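Local coordinates for protein acetyltransferase PA1377 (Pseudomonas aeruginosa, PDB 2VI7) that probably transfers an acetyl group to an amine, as a putative N-acetyltransferase of the GNAT (GCN5-related) family, at residues A[8-13]-A[61-66]; A[16-21]-A[40-45]; A[22-27]-A[67-72]; A[71-76]-A[91-96]. One frame throughout, in Å; residues are numbered along the deposited sequence. Where two conformers were deposited one is given.

Contact 1. Residues A[8-13]-A[61-66]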
loop_
_atom_site.group_PDB
_atom_site.type_symbol
_atom_site.label_atom_id
_atom_site.label_comp_id
_atom_site.label_asym_id
_atom_site.label_seq_id
_atom_site.Cartn_x
_atom_site.Cartn_y
_atom_site.Cartn_z
ATOM N N ILE A 8 8.151 -6.284 -30.549
ATOM C CA ILE A 8 7.432 -5.805 -29.373
ATOM C C ILE A 8 7.580 -4.291 -29.238
ATOM O O ILE A 8 8.693 -3.781 -29.119
ATOM C CB ILE A 8 7.952 -6.463 -28.078
ATOM C CG1 ILE A 8 7.785 -7.983 -28.153
ATOM C CG2 ILE A 8 7.186 -5.921 -26.876
ATOM C CD1 ILE A 8 8.205 -8.711 -26.881
ATOM N N ARG A 9 6.448 -3.590 -29.272
ATOM C CA ARG A 9 6.405 -2.134 -29.147
ATOM C C ARG A 9 5.860 -1.766 -27.781
ATOM O O ARG A 9 4.840 -2.303 -27.361
ATOM C CB ARG A 9 5.459 -1.521 -30.181
ATOM C CG ARG A 9 6.108 -0.897 -31.399
ATOM C CD ARG A 9 5.094 -0.010 -32.122
ATOM N NE ARG A 9 5.375 0.202 -33.544
ATOM C CZ ARG A 9 6.336 0.990 -34.034
ATOM N NH1 ARG A 9 7.148 1.651 -33.215
ATOM N NH2 ARG A 9 6.450 1.158 -35.357
ATOM N N LEU A 10 6.530 -0.848 -27.094
ATOM C CA LEU A 10 6.067 -0.394 -25.790
ATOM C C LEU A 10 5.425 0.959 -26.010
ATOM O O LEU A 10 5.953 1.791 -26.746
ATOM C CB LEU A 10 7.228 -0.264 -24.803
ATOM C CG LEU A 10 7.875 -1.580 -24.378
ATOM C CD1 LEU A 10 8.984 -1.301 -23.381
ATOM C CD2 LEU A 10 6.827 -2.484 -23.755
ATOM N N GLU A 11 4.278 1.175 -25.384
ATOM C CA GLU A 11 3.582 2.434 -25.538
ATOM C C GLU A 11 2.827 2.790 -24.280
ATOM O O GLU A 11 2.470 1.917 -23.499
ATOM C CB GLU A 11 2.627 2.359 -26.734
ATOM C CG GLU A 11 3.329 2.548 -28.075
ATOM C CD GLU A 11 2.379 2.426 -29.262
ATOM O OE1 GLU A 11 1.181 2.781 -29.096
ATOM O OE2 GLU A 11 2.845 1.988 -30.344
ATOM N N ARG A 12 2.615 4.084 -24.086
ATOM C CA ARG A 12 1.884 4.572 -22.933
ATOM C C ARG A 12 0.416 4.154 -23.045
ATOM O O ARG A 12 -0.241 4.359 -24.075
ATOM C CB ARG A 12 2.000 6.098 -22.843
ATOM C CG ARG A 12 1.254 6.754 -21.688
ATOM C CD ARG A 12 1.851 6.393 -20.339
ATOM N NE ARG A 12 1.161 7.080 -19.248
ATOM C CZ ARG A 12 1.518 8.263 -18.748
ATOM N NH1 ARG A 12 2.571 8.908 -19.234
ATOM N NH2 ARG A 12 0.820 8.803 -17.756
ATOM N N TYR A 13 -0.088 3.552 -21.976
ATOM C CA TYR A 13 -1.469 3.102 -21.947
ATOM C C TYR A 13 -2.436 4.275 -22.074
ATOM O O TYR A 13 -2.476 5.167 -21.213
ATOM C CB TYR A 13 -1.750 2.340 -20.648
ATOM C CG TYR A 13 -3.211 1.985 -20.445
ATOM C CD1 TYR A 13 -3.891 1.174 -21.354
ATOM C CD2 TYR A 13 -3.907 2.446 -19.330
ATOM C CE1 TYR A 13 -5.228 0.828 -21.150
ATOM C CE2 TYR A 13 -5.237 2.106 -19.117
ATOM C CZ TYR A 13 -5.895 1.297 -20.025
ATOM O OH TYR A 13 -7.210 0.952 -19.795
ATOM N N LEU A 61 2.446 1.171 -18.958
ATOM C CA LEU A 61 2.887 0.762 -20.279
ATOM C C LEU A 61 2.171 -0.498 -20.731
ATOM O O LEU A 61 1.732 -1.315 -19.921
ATOM C CB LEU A 61 4.393 0.490 -20.288
ATOM C CG LEU A 61 5.371 1.645 -20.084
ATOM C CD1 LEU A 61 6.781 1.078 -20.067
ATOM C CD2 LEU A 61 5.210 2.683 -21.190
ATOM N N VAL A 62 2.054 -0.635 -22.043
ATOM C CA VAL A 62 1.441 -1.802 -22.638
ATOM C C VAL A 62 2.442 -2.283 -23.659
ATOM O O VAL A 62 3.052 -1.472 -24.349
ATOM C CB VAL A 62 0.119 -1.468 -23.351
ATOM C CG1 VAL A 62 -0.987 -1.331 -22.330
ATOM C CG2 VAL A 62 0.270 -0.182 -24.155
ATOM N N ALA A 63 2.637 -3.594 -23.721
ATOM C CA ALA A 63 3.554 -4.186 -24.676
ATOM C C ALA A 63 2.675 -4.619 -25.828
ATOM O O ALA A 63 1.673 -5.294 -25.617
ATOM C CB ALA A 63 4.244 -5.379 -24.064
ATOM N N LEU A 64 3.051 -4.229 -27.041
ATOM C CA LEU A 64 2.274 -4.552 -28.236
ATOM C C LEU A 64 3.030 -5.368 -29.281
ATOM O O LEU A 64 4.235 -5.207 -29.484
ATOM C CB LEU A 64 1.799 -3.259 -28.905
ATOM C CG LEU A 64 1.011 -2.258 -28.074
ATOM C CD1 LEU A 64 0.954 -0.937 -28.795
ATOM C CD2 LEU A 64 -0.376 -2.783 -27.830
ATOM N N HIS A 65 2.296 -6.249 -29.941
ATOM C CA HIS A 65 2.841 -7.055 -31.021
ATOM C C HIS A 65 1.766 -7.027 -32.094
ATOM O O HIS A 65 0.645 -7.484 -31.859
ATOM C CB HIS A 65 3.074 -8.499 -30.607
ATOM C CG HIS A 65 3.527 -9.362 -31.740
ATOM N ND1 HIS A 65 4.730 -9.161 -32.381
ATOM C CD2 HIS A 65 2.923 -10.394 -32.380
ATOM C CE1 HIS A 65 4.848 -10.030 -33.369
ATOM N NE2 HIS A 65 3.766 -10.788 -33.391
ATOM N N GLN A 66 2.089 -6.490 -33.265
ATOM C CA GLN A 66 1.089 -6.397 -34.327
ATOM C C GLN A 66 -0.220 -5.800 -33.753
ATOM O O GLN A 66 -1.309 -6.317 -34.006
ATOM C CB GLN A 66 0.797 -7.786 -34.915
ATOM C CG GLN A 66 2.019 -8.679 -35.120
ATOM C CD GLN A 66 2.516 -8.694 -36.553
#
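Strands 8-12 and 61-65 pair antiparallel, through Arg9 with Leu64 and Glu11 with Val62, at the end of the central sheet; the short segment axes run 150° apart. Four backbone hydrogen bonds join them. Arg9 and Leu64 exchange N-H to O bonds in both directions, Arg9 N reaching Leu64 O at 2.7 Å. Glu11 and Val62 do the same, with Val62 N 3.0 Å from Glu11 O. Leu10 and Ala63 form the non-hydrogen-bonded pair between, where the CD2 branch of Leu10 comes down on Ala63 CB at 3.9 Å. This face, with Ile8, is covered by helix 102-117. In GNAT order these are the first two strands of the sheet, with helices 18-25, 28-31 and 42-49 between them in the chain. On the other face Leu64 meets the Glu11 side chain at about a right angle, its CD1 nearly equidistant from CD, OE1 and OE2 of the carboxylate (CD at 3.7 Å). Glu11 OE1 is held by a salt bridge to Arg16. Val62 divides its two methyls: CG2 presses on Glu11 O, while CG1, anti to the carbonyl carbon (chi1 -79°), approaches Tyr13 CD1 obliquely at 4.0 Å, where the strand gives way to the loop before helix 18-25.

Contact 2. Residues A[16-21]-A[40-45]; sequences RHVEGL and QSVEQR
Val18 pushes its CG1 methyl between Val42 and Arg45, reaching Arg45 CB at 3.4 Å and Val42 CG1 at 3.8 Å. CG1 stands anti to the backbone N (chi1 -161°), which turns this branch toward helix 42-49; the Val42 carbonyl oxygen also lies beside it. The Val18 and Arg45 side chains slide past each other in opposite directions, so the valine meets the root of the arginine rather than its charged end. Val42 uses both branches: CG1 faces Val18, and CG2 rests on Glu19, 4.0 Å from its CA and 4.1 Å from its CG. The Glu19 and Val42 side chains cross at a slant, and the aliphatic part of Glu19 does the touching. Arg45 leaves the helix with CG beside the backbone N (chi1 -70°) and runs extended as far as NE. The Arg45 and Leu21 side chains cross at about a right angle, and Leu21 CD2 lies over one face of the guanidinium, 3.9 Å from NH1. No hydrogen bond links the two segments; the join is made of methyls, methylenes and the flat arginine tip. Residues 18-21 and 42-45 are the first turns of helices 18-25 and 42-49, which with the short helix 28-31 connect strands 8-12 and 58-65, the region of the first helices of the GNAT fold. Tyr13, from the loop after strand 8-12, touches Val18, Leu21 and Arg45, and Thr22 and Tyr25 of helix 18-25 line the arginine further along, while His17 reaches Val62 and Leu64 on strand 58-65.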
loop_
_atom_site.group_PDB
_atom_site.type_symbol
_atom_site.label_atom_id
_atom_site.label_comp_id
_atom_site.label_asym_id
_atom_site.label_seq_id
_atom_site.Cartn_x
_atom_site.Cartn_y
_atom_site.Cartn_z
ATOM N N ARG A 16 -6.913 4.254 -26.629
ATOM C CA ARG A 16 -6.773 3.401 -27.799
ATOM C C ARG A 16 -6.537 1.946 -27.413
ATOM O O ARG A 16 -6.906 1.036 -28.150
ATOM C CB ARG A 16 -5.592 3.855 -28.656
ATOM C CG ARG A 16 -5.196 5.324 -28.505
ATOM C CD ARG A 16 -3.715 5.502 -28.806
ATOM N NE ARG A 16 -3.220 4.343 -29.542
ATOM C CZ ARG A 16 -1.955 4.154 -29.900
ATOM N NH1 ARG A 16 -1.028 5.050 -29.593
ATOM N NH2 ARG A 16 -1.619 3.056 -30.560
ATOM N N HIS A 17 -5.903 1.738 -26.261
ATOM C CA HIS A 17 -5.564 0.392 -25.766
ATOM C C HIS A 17 -6.543 -0.317 -24.824
ATOM O O HIS A 17 -6.438 -1.532 -24.642
ATOM C CB HIS A 17 -4.194 0.422 -25.058
ATOM C CG HIS A 17 -3.070 0.948 -25.900
ATOM N ND1 HIS A 17 -2.488 2.179 -25.680
ATOM C CD2 HIS A 17 -2.398 0.397 -26.939
ATOM C CE1 HIS A 17 -1.505 2.364 -26.544
ATOM N NE2 HIS A 17 -1.429 1.297 -27.321
ATOM N N VAL A 18 -7.470 0.422 -24.218
ATOM C CA VAL A 18 -8.434 -0.163 -23.271
ATOM C C VAL A 18 -9.047 -1.501 -23.680
ATOM O O VAL A 18 -9.296 -2.356 -22.828
ATOM C CB VAL A 18 -9.609 0.793 -22.978
ATOM C CG1 VAL A 18 -10.316 0.372 -21.686
ATOM C CG2 VAL A 18 -9.115 2.206 -22.865
ATOM N N GLU A 19 -9.301 -1.687 -24.971
ATOM C CA GLU A 19 -9.895 -2.939 -25.420
ATOM C C GLU A 19 -8.895 -4.090 -25.312
ATOM O O GLU A 19 -9.227 -5.161 -24.803
ATOM C CB GLU A 19 -10.393 -2.815 -26.866
ATOM C CG GLU A 19 -11.530 -3.784 -27.193
ATOM C CD GLU A 19 -11.980 -3.713 -28.651
ATOM O OE1 GLU A 19 -12.228 -2.584 -29.144
ATOM O OE2 GLU A 19 -12.089 -4.791 -29.288
ATOM N N GLY A 20 -7.675 -3.858 -25.789
ATOM C CA GLY A 20 -6.645 -4.882 -25.738
ATOM C C GLY A 20 -6.175 -5.197 -24.328
ATOM O O GLY A 20 -5.879 -6.352 -24.006
ATOM N N LEU A 21 -6.097 -4.170 -23.483
ATOM C CA LEU A 21 -5.661 -4.360 -22.103
ATOM C C LEU A 21 -6.689 -5.186 -21.324
ATOM O O LEU A 21 -6.335 -6.045 -20.512
ATOM C CB LEU A 21 -5.460 -3.008 -21.408
ATOM C CG LEU A 21 -5.015 -3.187 -19.957
ATOM C CD1 LEU A 21 -3.600 -3.741 -19.934
ATOM C CD2 LEU A 21 -5.083 -1.879 -19.219
ATOM N N GLN A 40 -13.479 -8.083 -16.922
ATOM C CA GLN A 40 -13.553 -6.644 -16.748
ATOM C C GLN A 40 -14.105 -6.158 -18.090
ATOM O O GLN A 40 -13.958 -6.841 -19.119
ATOM C CB GLN A 40 -12.163 -6.045 -16.482
ATOM C CG GLN A 40 -11.711 -6.114 -15.028
ATOM C CD GLN A 40 -10.255 -5.716 -14.847
ATOM N N SER A 41 -14.757 -5.002 -18.083
ATOM C CA SER A 41 -15.324 -4.463 -19.310
ATOM C C SER A 41 -14.674 -3.143 -19.700
ATOM O O SER A 41 -14.363 -2.294 -18.843
ATOM N N VAL A 42 -14.467 -2.976 -21.002
ATOM C CA VAL A 42 -13.889 -1.753 -21.529
ATOM C C VAL A 42 -14.545 -0.544 -20.842
ATOM O O VAL A 42 -13.941 0.524 -20.713
ATOM C CB VAL A 42 -14.122 -1.680 -23.053
ATOM C CG1 VAL A 42 -13.470 -0.442 -23.632
ATOM C CG2 VAL A 42 -13.553 -2.920 -23.714
ATOM N N GLU A 43 -15.780 -0.743 -20.389
ATOM C CA GLU A 43 -16.577 0.291 -19.739
ATOM C C GLU A 43 -15.964 1.016 -18.540
ATOM O O GLU A 43 -15.699 2.215 -18.617
ATOM N N GLN A 44 -15.747 0.304 -17.435
ATOM C CA GLN A 44 -15.203 0.942 -16.235
ATOM C C GLN A 44 -13.753 1.409 -16.350
ATOM O O GLN A 44 -13.345 2.347 -15.660
ATOM C CB GLN A 44 -15.342 0.027 -15.007
ATOM C CG GLN A 44 -16.470 0.402 -14.033
ATOM C CD GLN A 44 -17.638 -0.577 -14.063
ATOM N N ARG A 45 -12.970 0.757 -17.208
ATOM C CA ARG A 45 -11.575 1.142 -17.399
ATOM C C ARG A 45 -11.468 2.545 -17.979
ATOM O O ARG A 45 -10.714 3.382 -17.477
ATOM C CB ARG A 45 -10.867 0.142 -18.318
ATOM C CG ARG A 45 -10.671 -1.203 -17.653
ATOM C CD ARG A 45 -9.656 -2.089 -18.366
ATOM N NE ARG A 45 -9.103 -3.076 -17.435
ATOM C CZ ARG A 45 -8.182 -2.811 -16.506
ATOM N NH1 ARG A 45 -7.686 -1.582 -16.373
ATOM N NH2 ARG A 45 -7.771 -3.779 -15.692
#

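Contact 3. Residues A[22-27]-A[67-72]; sequences TALYND and GDVIGS
The last part of helix 18-25 lies over the start of strand 68-77, the nearest CA atoms being those of Leu24 and Ile70, 6.6 Å apart, at a classic beta bulge in which Ile70 and Gly71 both face Ala63 of the adjoining strand. Leu24 carries most of the contact. Its CG is anti to the backbone N (chi1 175°), on the strand side, and the two methyls beyond it rest on successive residues of the bulge. CD1 sits 3.9 Å from the carbonyl carbon of Ile70; CD2 reaches the Gly71 carbonyl carbon and Ser72 CB, both at 3.8 Å, with Val69 CG1 alongside at 4.1 Å. With no side chain on Gly71, and that of Ile70 directed away from the helix, the leucine packs on bare backbone here. Tyr25, one residue on, approaches with its hydroxyl. Tyr25 OH and Ser72 OG are 3.9 Å apart, and a water spans them, 3.1 Å from each of these two oxygens, donating a proton to the serine. Ser72 OG is also hydrogen-bonded to Leu61 O on the neighbouring strand, so this buried hydroxyl is gripped twice. A glycerol, probably from the crystallisation liquor, lies near the tyrosine side chain and may mark a pocket there. Such packing of the first helix across the antiparallel part of the central sheet is characteristic of the GNAT acetyltransferase fold.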
loop_
_atom_site.group_PDB
_atom_site.type_symbol
_atom_site.label_atom_id
_atom_site.label_comp_id
_atom_site.label_asym_id
_atom_site.label_seq_id
_atom_site.Cartn_x
_atom_site.Cartn_y
_atom_site.Cartn_z
ATOM N N THR A 22 -7.963 -4.908 -21.579
ATOM C CA THR A 22 -9.063 -5.611 -20.940
ATOM C C THR A 22 -9.002 -7.092 -21.293
ATOM O O THR A 22 -9.197 -7.954 -20.438
ATOM C CB THR A 22 -10.396 -5.038 -21.406
ATOM O OG1 THR A 22 -10.475 -3.664 -21.021
ATOM C CG2 THR A 22 -11.528 -5.759 -20.758
ATOM N N ALA A 23 -8.726 -7.378 -22.560
ATOM C CA ALA A 23 -8.616 -8.752 -23.027
ATOM C C ALA A 23 -7.449 -9.440 -22.331
ATOM O O ALA A 23 -7.528 -10.625 -21.991
ATOM C CB ALA A 23 -8.407 -8.778 -24.531
ATOM N N LEU A 24 -6.363 -8.700 -22.130
ATOM C CA LEU A 24 -5.174 -9.241 -21.473
ATOM C C LEU A 24 -5.525 -9.840 -20.111
ATOM O O LEU A 24 -5.195 -10.984 -19.812
ATOM C CB LEU A 24 -4.119 -8.144 -21.284
ATOM C CG LEU A 24 -2.869 -8.555 -20.494
ATOM C CD1 LEU A 24 -2.067 -9.567 -21.312
ATOM C CD2 LEU A 24 -2.032 -7.318 -20.160
ATOM N N TYR A 25 -6.210 -9.052 -19.294
ATOM C CA TYR A 25 -6.600 -9.477 -17.962
ATOM C C TYR A 25 -7.733 -10.497 -17.945
ATOM O O TYR A 25 -7.977 -11.137 -16.922
ATOM C CB TYR A 25 -6.965 -8.245 -17.135
ATOM C CG TYR A 25 -5.767 -7.365 -16.845
ATOM C CD1 TYR A 25 -5.893 -5.978 -16.763
ATOM C CD2 TYR A 25 -4.502 -7.925 -16.644
ATOM C CE1 TYR A 25 -4.783 -5.166 -16.490
ATOM C CE2 TYR A 25 -3.392 -7.131 -16.372
ATOM C CZ TYR A 25 -3.537 -5.752 -16.294
ATOM O OH TYR A 25 -2.447 -4.963 -16.005
ATOM N N ASN A 26 -8.419 -10.654 -19.077
ATOM C CA ASN A 26 -9.506 -11.619 -19.160
ATOM C C ASN A 26 -8.951 -13.031 -19.312
ATOM O O ASN A 26 -9.705 -13.998 -19.300
ATOM C CB ASN A 26 -10.466 -11.279 -20.312
ATOM C CG ASN A 26 -11.521 -10.245 -19.913
ATOM O OD1 ASN A 26 -11.464 -9.657 -18.825
ATOM N ND2 ASN A 26 -12.486 -10.014 -20.799
ATOM N N ASP A 27 -7.636 -13.148 -19.463
ATOM C CA ASP A 27 -7.005 -14.462 -19.547
ATOM C C ASP A 27 -6.696 -14.803 -18.088
ATOM O O ASP A 27 -5.856 -14.159 -17.461
ATOM C CB ASP A 27 -5.704 -14.409 -20.358
ATOM C CG ASP A 27 -5.015 -15.777 -20.466
ATOM O OD1 ASP A 27 -5.368 -16.696 -19.690
ATOM O OD2 ASP A 27 -4.111 -15.929 -21.319
ATOM N N GLY A 67 -0.112 -4.742 -32.953
ATOM C CA GLY A 67 -1.306 -4.108 -32.413
ATOM C C GLY A 67 -2.095 -4.806 -31.313
ATOM O O GLY A 67 -3.100 -4.266 -30.841
ATOM N N ASP A 68 -1.671 -5.998 -30.901
ATOM C CA ASP A 68 -2.364 -6.717 -29.829
ATOM C C ASP A 68 -1.642 -6.517 -28.494
ATOM O O ASP A 68 -0.420 -6.676 -28.416
ATOM C CB ASP A 68 -2.434 -8.226 -30.120
ATOM C CG ASP A 68 -3.298 -8.565 -31.340
ATOM O OD1 ASP A 68 -4.468 -8.120 -31.398
ATOM O OD2 ASP A 68 -2.799 -9.293 -32.233
ATOM N N VAL A 69 -2.394 -6.176 -27.448
ATOM C CA VAL A 69 -1.803 -5.984 -26.126
ATOM C C VAL A 69 -1.425 -7.344 -25.550
ATOM O O VAL A 69 -2.301 -8.118 -25.161
ATOM C CB VAL A 69 -2.786 -5.293 -25.158
ATOM C CG1 VAL A 69 -2.235 -5.328 -23.741
ATOM C CG2 VAL A 69 -3.018 -3.850 -25.591
ATOM N N ILE A 70 -0.127 -7.632 -25.496
ATOM C CA ILE A 70 0.354 -8.907 -24.982
ATOM C C ILE A 70 0.993 -8.779 -23.606
ATOM O O ILE A 70 1.497 -9.763 -23.049
ATOM C CB ILE A 70 1.395 -9.532 -25.931
ATOM C CG1 ILE A 70 2.583 -8.581 -26.090
ATOM C CG2 ILE A 70 0.758 -9.825 -27.278
ATOM C CD1 ILE A 70 3.716 -9.130 -26.933
ATOM N N GLY A 71 0.978 -7.570 -23.059
ATOM C CA GLY A 71 1.574 -7.365 -21.755
ATOM C C GLY A 71 1.397 -5.968 -21.210
ATOM O O GLY A 71 1.108 -5.029 -21.944
ATOM N N SER A 72 1.585 -5.823 -19.907
ATOM C CA SER A 72 1.427 -4.525 -19.286
ATOM C C SER A 72 2.123 -4.461 -17.935
ATOM O O SER A 72 2.373 -5.491 -17.308
ATOM C CB SER A 72 -0.055 -4.226 -19.120
ATOM O OG SER A 72 -0.234 -2.945 -18.568
HETATM O O HOH W 1 -0.733 -2.462 -15.579
#

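Contact 4. Residues A[71-76]-A[91-96]; sequences GSASLE and MGVAVA
Ser72 and Ala94 form an antiparallel hydrogen-bonded pair whose backbone groups satisfy each other in both directions. Ala94 N donates to Ser72 O at 2.9 Å, nearly straight at 167° and close to the line of the carbonyl; Ser72 N returns a 2.9 Å bond to Ala94 O, more bent and arriving tilted from the carbonyl plane. Ser72 OG is taken up by Leu61 O of strand 58-65. Ala94 O takes a further, weaker contact from Gly71 CA at 3.2 Å, where the non-hydrogen-bonded pair Gly71-Val95 brings the two CA atoms to 4.4 Å. After Ser72 the direct pairing is interrupted; it resumes at Glu76, bonded to Ser88. Ser74 N instead gives its proton to a water at 2.9 Å; this water also lies beside Gly92 O, at a doubtfully short distance. Gly92 has positive phi (90°) with psi -142°, backbone angles that call for glycine, and the chain bends away here. Val93 N is hydrogen-bonded to Tyr138 OH. Side chains add little: Ala73 CB meets Val93 CG2 at 3.9 Å, and Ala94 CB lies 3.7 Å from Ser72 O. An azide near Val93 and a sulfate near Val95, both probably from the crystallisation liquor, lie beside this strand; in GNAT relatives its counterpart lines the acetyl-CoA site, as is probable here. The pairing belongs to the hairpin of strands 68-77 and 86-95 in mid-sheet; Ala73, Val93 and Val95 face helix 102-117, Ser72 and Ala94 face helix 18-25, and strand 86-95 continues the sheet by pairing parallel with strand 122-128.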
loop_
_atom_site.group_PDB
_atom_site.type_symbol
_atom_site.label_atom_id
_atom_site.label_comp_id
_atom_site.label_asym_id
_atom_site.label_seq_id
_atom_site.Cartn_x
_atom_site.Cartn_y
_atom_site.Cartn_z
ATOM N N GLY A 71 0.978 -7.570 -23.059
ATOM C CA GLY A 71 1.574 -7.365 -21.755
ATOM C C GLY A 71 1.397 -5.968 -21.210
ATOM O O GLY A 71 1.108 -5.029 -21.944
ATOM N N SER A 72 1.585 -5.823 -19.907
ATOM C CA SER A 72 1.427 -4.525 -19.286
ATOM C C SER A 72 2.123 -4.461 -17.935
ATOM O O SER A 72 2.373 -5.491 -17.308
ATOM C CB SER A 72 -0.055 -4.226 -19.120
ATOM O OG SER A 72 -0.234 -2.945 -18.568
ATOM N N ALA A 73 2.439 -3.245 -17.500
ATOM C CA ALA A 73 3.103 -3.008 -16.216
ATOM C C ALA A 73 3.004 -1.520 -15.899
ATOM O O ALA A 73 2.934 -0.696 -16.802
ATOM C CB ALA A 73 4.567 -3.443 -16.282
ATOM N N SER A 74 2.991 -1.182 -14.617
ATOM C CA SER A 74 2.878 0.208 -14.218
ATOM C C SER A 74 3.821 0.583 -13.082
ATOM O O SER A 74 4.127 -0.234 -12.212
ATOM C CB SER A 74 1.444 0.508 -13.790
ATOM O OG SER A 74 1.112 -0.240 -12.630
ATOM N N LEU A 75 4.276 1.832 -13.116
ATOM C CA LEU A 75 5.169 2.389 -12.104
ATOM C C LEU A 75 4.476 3.619 -11.539
ATOM O O LEU A 75 4.033 4.483 -12.291
ATOM C CB LEU A 75 6.506 2.806 -12.729
ATOM C CG LEU A 75 7.469 3.598 -11.826
ATOM C CD1 LEU A 75 7.859 2.758 -10.607
ATOM C CD2 LEU A 75 8.704 3.997 -12.612
ATOM N N GLU A 76 4.365 3.689 -10.218
ATOM C CA GLU A 76 3.731 4.828 -9.571
ATOM C C GLU A 76 4.538 5.379 -8.394
ATOM O O GLU A 76 4.747 4.706 -7.380
ATOM C CB GLU A 76 2.313 4.465 -9.108
ATOM C CG GLU A 76 1.685 5.525 -8.217
ATOM C CD GLU A 76 0.246 5.225 -7.866
ATOM O OE1 GLU A 76 -0.129 4.036 -7.879
ATOM O OE2 GLU A 76 -0.506 6.177 -7.561
ATOM N N MET A 91 1.990 -5.919 -8.239
ATOM C CA MET A 91 2.290 -7.352 -8.349
ATOM C C MET A 91 3.234 -7.561 -9.529
ATOM O O MET A 91 3.555 -8.689 -9.923
ATOM C CB MET A 91 1.007 -8.159 -8.552
ATOM C CG MET A 91 0.125 -8.282 -7.322
ATOM S SD MET A 91 0.740 -9.444 -6.084
ATOM C CE MET A 91 1.298 -10.806 -7.088
ATOM N N GLY A 92 3.666 -6.440 -10.093
ATOM C CA GLY A 92 4.599 -6.472 -11.198
ATOM C C GLY A 92 4.073 -6.517 -12.617
ATOM O O GLY A 92 3.075 -5.897 -12.984
ATOM N N VAL A 93 4.789 -7.298 -13.411
ATOM C CA VAL A 93 4.556 -7.483 -14.827
ATOM C C VAL A 93 3.431 -8.494 -15.161
ATOM O O VAL A 93 3.434 -9.629 -14.675
ATOM C CB VAL A 93 5.930 -7.890 -15.451
ATOM C CG1 VAL A 93 5.902 -9.281 -15.979
ATOM C CG2 VAL A 93 6.338 -6.926 -16.508
ATOM N N ALA A 94 2.462 -8.065 -15.974
ATOM C CA ALA A 94 1.332 -8.907 -16.397
ATOM C C ALA A 94 1.590 -9.317 -17.839
ATOM O O ALA A 94 1.378 -8.522 -18.755
ATOM C CB ALA A 94 0.038 -8.129 -16.308
ATOM N N VAL A 95 2.027 -10.559 -18.043
ATOM C CA VAL A 95 2.357 -11.027 -19.384
ATOM C C VAL A 95 1.593 -12.248 -19.898
ATOM O O VAL A 95 1.394 -13.234 -19.177
ATOM C CB VAL A 95 3.870 -11.320 -19.481
ATOM C CG1 VAL A 95 4.249 -11.678 -20.905
ATOM C CG2 VAL A 95 4.654 -10.114 -19.025
ATOM N N ALA A 96 1.190 -12.158 -21.168
ATOM C CA ALA A 96 0.468 -13.230 -21.849
ATOM C C ALA A 96 1.460 -14.341 -22.171
ATOM O O ALA A 96 1.262 -15.500 -21.788
ATOM C CB ALA A 96 -0.160 -12.711 -23.139
HETATM O O HOH W 2 3.179 -3.462 -12.771
#

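How the contacts relate
Along the chain the segments come in the order 8-13, 16-21, 22-27, 40-45, 61-66, 67-72, 71-76 and 91-96, with residues 71 and 72 shared by contacts 3 and 4. Contacts 1 and 4 are strand pairings of one sheet, separated by the pairing of 58-65 with 68-77, their centres 11 Å apart; strand 68-77 also serves contact 3. Contacts 2 and 3 lie 9 Å apart on helix 18-25, which meets helix 42-49 in one and the sheet in the other. Contact 2 falls within the span between the strands of contact 1. Together they build the amino-terminal half of the GNAT fold, up to the strand probably used for acetyl-CoA.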